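Local structure of mandelate racemase/muconate lactonizing enzyme family protein (2QDE) at residues Ala180-Arg183 against Arg184-Asp188; Leu267-Thr271 against Gln272-Gly276. The protein belongs to the mandelate racemase/muconate lactonizing enzyme family of the enolase superfamily and holds a barium ion in its barrel domain. All coordinates share one frame; numbering follows the deposited sequence.

Contact 1 of 2, residues Ala180-Arg183 against Arg184-Asp188; sequences AEVR and RAVGD
Ala180 meets Arg184 through the backbone, its O taking the N-H of Arg184 in an i to i+4 bond. Glu181 O receives Ala185 N likewise, and its side chain runs alongside that of Arg184. Their salt bridge is loose: OE1 of Glu181 lies at the edge of the Arg184 guanidinium, 3.3 Å from NE, and NH2 adds weak bonds to both carboxylate oxygens. The two planes are turned 49° apart. Val182 O accepts Val186 N at 3.0 Å, and CG2 of Val186, set between its backbone N and carbonyl carbon, presses to 3.2 Å from Val182 O. Bends at chi2 (99°) and chi3 (-88°) carry the Arg183 guanidinium on to Gly187 O, beyond the helix end: Arg183 NH2 reaches Gly187 O at 2.9 Å in the carbonyl plane, while Arg183 NE, 3.3 Å away, sits above it. Gly187 N bonds Arg183 O as the chain leaves the helix with positive phi. Arg183 NH2 also bonds Val190 O and NH1 bonds Tyr215 O. The arginine thus holds the C-terminal end of the crossover helix in the beta-alpha-beta unit 164-167, 172-186, 192-195; Val182 packs on Leu192 of strand 192-195 and Val149 of helix 146-159, which Glu181 and Val186 also touch.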
loop_
_atom_site.group_PDB
_atom_site.type_symbol
_atom_site.label_atom_id
_atom_site.label_comp_id
_atom_site.label_asym_id
_atom_site.label_seq_id
_atom_site.Cartn_x
_atom_site.Cartn_y
_atom_site.Cartn_z
ATOM N N ALA A 180 -24.655 -28.982 13.762
ATOM C CA ALA A 180 -25.387 -29.913 12.912
ATOM C C ALA A 180 -26.797 -30.128 13.455
ATOM O O ALA A 180 -27.782 -29.966 12.731
ATOM C CB ALA A 180 -24.647 -31.246 12.832
ATOM N N GLU A 181 -26.882 -30.490 14.734
ATOM C CA GLU A 181 -28.167 -30.737 15.387
ATOM C C GLU A 181 -29.068 -29.501 15.449
ATOM O O GLU A 181 -30.232 -29.548 15.037
ATOM C CB GLU A 181 -27.935 -31.284 16.801
ATOM C CG GLU A 181 -29.162 -31.201 17.711
ATOM C CD GLU A 181 -30.279 -32.159 17.312
ATOM O OE1 GLU A 181 -30.205 -32.750 16.208
ATOM O OE2 GLU A 181 -31.239 -32.311 18.107
ATOM N N VAL A 182 -28.540 -28.395 15.963
ATOM C CA VAL A 182 -29.332 -27.175 16.062
ATOM C C VAL A 182 -29.890 -26.745 14.700
ATOM O O VAL A 182 -31.069 -26.389 14.593
ATOM C CB VAL A 182 -28.505 -26.022 16.664
ATOM C CG1 VAL A 182 -29.357 -24.766 16.769
ATOM C CG2 VAL A 182 -27.988 -26.422 18.039
ATOM N N ARG A 183 -29.054 -26.788 13.663
ATOM C CA ARG A 183 -29.481 -26.404 12.315
ATOM C C ARG A 183 -30.641 -27.254 11.805
ATOM O O ARG A 183 -31.583 -26.731 11.204
ATOM C CB ARG A 183 -28.316 -26.535 11.326
ATOM C CG ARG A 183 -28.684 -26.268 9.859
ATOM C CD ARG A 183 -28.312 -24.856 9.429
ATOM N NE ARG A 183 -29.372 -23.898 9.699
ATOM C CZ ARG A 183 -29.220 -22.576 9.698
ATOM N NH1 ARG A 183 -28.038 -22.024 9.443
ATOM N NH2 ARG A 183 -30.264 -21.801 9.951
ATOM N N ARG A 184 -30.557 -28.565 12.025
ATOM C CA ARG A 184 -31.595 -29.488 11.575
ATOM C C ARG A 184 -32.928 -29.166 12.233
ATOM O O ARG A 184 -33.983 -29.264 11.608
ATOM C CB ARG A 184 -31.217 -30.936 11.906
ATOM C CG ARG A 184 -32.269 -31.960 11.466
ATOM C CD ARG A 184 -32.159 -33.268 12.248
ATOM N NE ARG A 184 -32.323 -33.056 13.688
ATOM C CZ ARG A 184 -33.460 -32.691 14.282
ATOM N NH1 ARG A 184 -34.565 -32.499 13.567
ATOM N NH2 ARG A 184 -33.494 -32.503 15.598
ATOM N N ALA A 185 -32.865 -28.775 13.498
ATOM C CA ALA A 185 -34.054 -28.446 14.264
ATOM C C ALA A 185 -34.714 -27.136 13.847
ATOM O O ALA A 185 -35.914 -27.104 13.572
ATOM C CB ALA A 185 -33.711 -28.406 15.753
ATOM N N VAL A 186 -33.937 -26.057 13.786
ATOM C CA VAL A 186 -34.486 -24.750 13.440
ATOM C C VAL A 186 -34.708 -24.497 11.951
ATOM O O VAL A 186 -35.390 -23.541 11.575
ATOM C CB VAL A 186 -33.598 -23.620 14.011
ATOM C CG1 VAL A 186 -33.444 -23.794 15.521
ATOM C CG2 VAL A 186 -32.231 -23.630 13.334
ATOM N N GLY A 187 -34.134 -25.336 11.095
ATOM C CA GLY A 187 -34.324 -25.133 9.667
ATOM C C GLY A 187 -33.337 -24.159 9.045
ATOM O O GLY A 187 -32.598 -23.470 9.751
ATOM N N ASP A 188 -33.337 -24.087 7.715
ATOM C CA ASP A 188 -32.411 -23.219 6.993
ATOM C C ASP A 188 -32.748 -21.731 7.002
ATOM O O ASP A 188 -31.883 -20.907 6.686
ATOM C CB ASP A 188 -32.282 -23.654 5.526
ATOM C CG ASP A 188 -31.992 -25.137 5.360
ATOM O OD1 ASP A 188 -31.198 -25.702 6.145
ATOM O OD2 ASP A 188 -32.555 -25.733 4.410
#

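Contact 2 of 2, residues Leu267-Thr271 against Gln272-Gly276; sequences LMIKT and QKAGG
Lys273 reaches back to strand 266-269 and sets its NZ 2.8 Å from Met268 O, coming from above the carbonyl plane. The chain is extended through chi2 and bends once, at chi3 (59°), to bring the ammonium there. NZ also forms a salt bridge with Asp246, a ligand of the barium ion, so the lysine links the strand backbone to the metal site and probably helps to position that carboxylate. Two carbonyls then hold the short helix that follows. Lys270 O, at the N-cap position, takes Ala274 N at 3.0 Å in a nearly straight bond of 171° and Lys273 N in a weak one. Thr271 O accepts both Gly275 N, at 3.1 Å, and Gly276 N, at 3.0 Å; Gly275, with positive phi, leaves the helix, and Gly276 caps helix 277-290. Water 1 accepts from Thr271 N at 2.8 Å. A bend at chi2 (94°) brings Gln272 OE1 to 3.1 Å from Thr271 OG1, while its NE2 bonds Ala50 O and Glu305 OE2. Farther out, CB of Lys270 lies 4.0 Å from CB of Lys273, and Ile269 CD1 meets Ala274 CB at 4.3 Å. Strand 266-269 thus delivers Lys270, its side chain about 5 Å from the barium ion, and Lys273, through Asp246, to the metal end of the barrel, as in the enolase-superfamily TIM barrel.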
loop_
_atom_site.group_PDB
_atom_site.type_symbol
_atom_site.label_atom_id
_atom_site.label_comp_id
_atom_site.label_asym_id
_atom_site.label_seq_id
_atom_site.Cartn_x
_atom_site.Cartn_y
_atom_site.Cartn_z
ATOM N N LEU A 267 -19.858 -6.130 13.402
ATOM C CA LEU A 267 -19.274 -5.857 14.717
ATOM C C LEU A 267 -20.222 -6.115 15.889
ATOM O O LEU A 267 -21.438 -6.050 15.732
ATOM C CB LEU A 267 -18.841 -4.388 14.775
ATOM C CG LEU A 267 -18.023 -3.795 13.621
ATOM C CD1 LEU A 267 -18.136 -2.269 13.652
ATOM C CD2 LEU A 267 -16.577 -4.237 13.719
ATOM N N MET A 268 -19.657 -6.413 17.057
ATOM C CA MET A 268 -20.454 -6.605 18.267
ATOM C C MET A 268 -19.947 -5.563 19.254
ATOM O O MET A 268 -18.755 -5.252 19.284
ATOM C CB MET A 268 -20.267 -7.987 18.913
ATOM C CG MET A 268 -19.567 -9.041 18.096
ATOM S SD MET A 268 -20.429 -9.523 16.611
ATOM C CE MET A 268 -22.083 -9.631 17.202
ATOM N N ILE A 269 -20.842 -5.020 20.064
ATOM C CA ILE A 269 -20.430 -4.040 21.050
ATOM C C ILE A 269 -21.017 -4.381 22.418
ATOM O O ILE A 269 -21.996 -5.114 22.516
ATOM C CB ILE A 269 -20.907 -2.622 20.650
ATOM C CG1 ILE A 269 -20.311 -1.570 21.592
ATOM C CG2 ILE A 269 -22.430 -2.551 20.704
ATOM C CD1 ILE A 269 -20.735 -0.149 21.271
ATOM N N LYS A 270 -20.378 -3.876 23.470
ATOM C CA LYS A 270 -20.872 -4.021 24.841
ATOM C C LYS A 270 -20.561 -2.665 25.447
ATOM O O LYS A 270 -19.461 -2.144 25.263
ATOM C CB LYS A 270 -20.147 -5.126 25.626
ATOM C CG LYS A 270 -20.555 -6.544 25.245
ATOM C CD LYS A 270 -20.090 -7.549 26.288
ATOM C CE LYS A 270 -20.444 -8.984 25.898
ATOM N NZ LYS A 270 -19.762 -9.402 24.653
ATOM N N THR A 271 -21.525 -2.074 26.142
ATOM C CA THR A 271 -21.300 -0.771 26.745
ATOM C C THR A 271 -20.101 -0.782 27.689
ATOM O O THR A 271 -19.392 0.210 27.800
ATOM C CB THR A 271 -22.558 -0.268 27.491
ATOM O OG1 THR A 271 -23.081 -1.314 28.315
ATOM C CG2 THR A 271 -23.622 0.157 26.493
ATOM N N GLN A 272 -19.863 -1.907 28.354
ATOM C CA GLN A 272 -18.729 -1.998 29.270
ATOM C C GLN A 272 -17.395 -2.101 28.525
ATOM O O GLN A 272 -16.359 -1.685 29.034
ATOM C CB GLN A 272 -18.895 -3.193 30.220
ATOM C CG GLN A 272 -20.053 -3.043 31.199
ATOM C CD GLN A 272 -21.337 -3.673 30.702
ATOM O OE1 GLN A 272 -21.568 -3.782 29.494
ATOM N NE2 GLN A 272 -22.193 -4.084 31.638
ATOM N N LYS A 273 -17.420 -2.659 27.319
ATOM C CA LYS A 273 -16.197 -2.784 26.534
ATOM C C LYS A 273 -15.827 -1.411 25.983
ATOM O O LYS A 273 -14.665 -0.993 26.033
ATOM C CB LYS A 273 -16.406 -3.767 25.381
ATOM C CG LYS A 273 -15.196 -3.932 24.476
ATOM C CD LYS A 273 -15.462 -4.925 23.344
ATOM C CE LYS A 273 -16.639 -4.494 22.467
ATOM N NZ LYS A 273 -16.809 -5.395 21.287
ATOM N N ALA A 274 -16.832 -0.715 25.463
ATOM C CA ALA A 274 -16.647 0.617 24.890
ATOM C C ALA A 274 -16.157 1.606 25.943
ATOM O O ALA A 274 -15.383 2.514 25.639
ATOM C CB ALA A 274 -17.954 1.110 24.278
ATOM N N GLY A 275 -16.632 1.434 27.178
ATOM C CA GLY A 275 -16.219 2.318 28.253
ATOM C C GLY A 275 -17.289 3.268 28.760
ATOM O O GLY A 275 -16.979 4.207 29.490
ATOM N N GLY A 276 -18.545 3.036 28.386
ATOM C CA GLY A 276 -19.613 3.914 28.830
ATOM C C GLY A 276 -20.527 4.309 27.684
ATOM O O GLY A 276 -20.215 4.056 26.524
HETATM O O HOH W 1 -23.464 -3.971 26.857
#

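How the contacts relate
Both contacts belong to the same barrel domain and follow one another in series, contact 1 ending well before contact 2 begins; they neither nest nor cross. Each turns the chain locally and closes no long loop. Contact 1 ends helix 172-186, the crossover of the unit that joins strand 164-167 to strand 192-195, on the outside of the barrel. The chain then goes on through strands 220-221 and 243-245 to strand 266-269, where contact 2 leads by helix 271-274 into helix 277-290. Their centres are 30 Å apart and their nearest atoms about 16 Å, without touching: one finishes an outer helix, the other lies near the barium site.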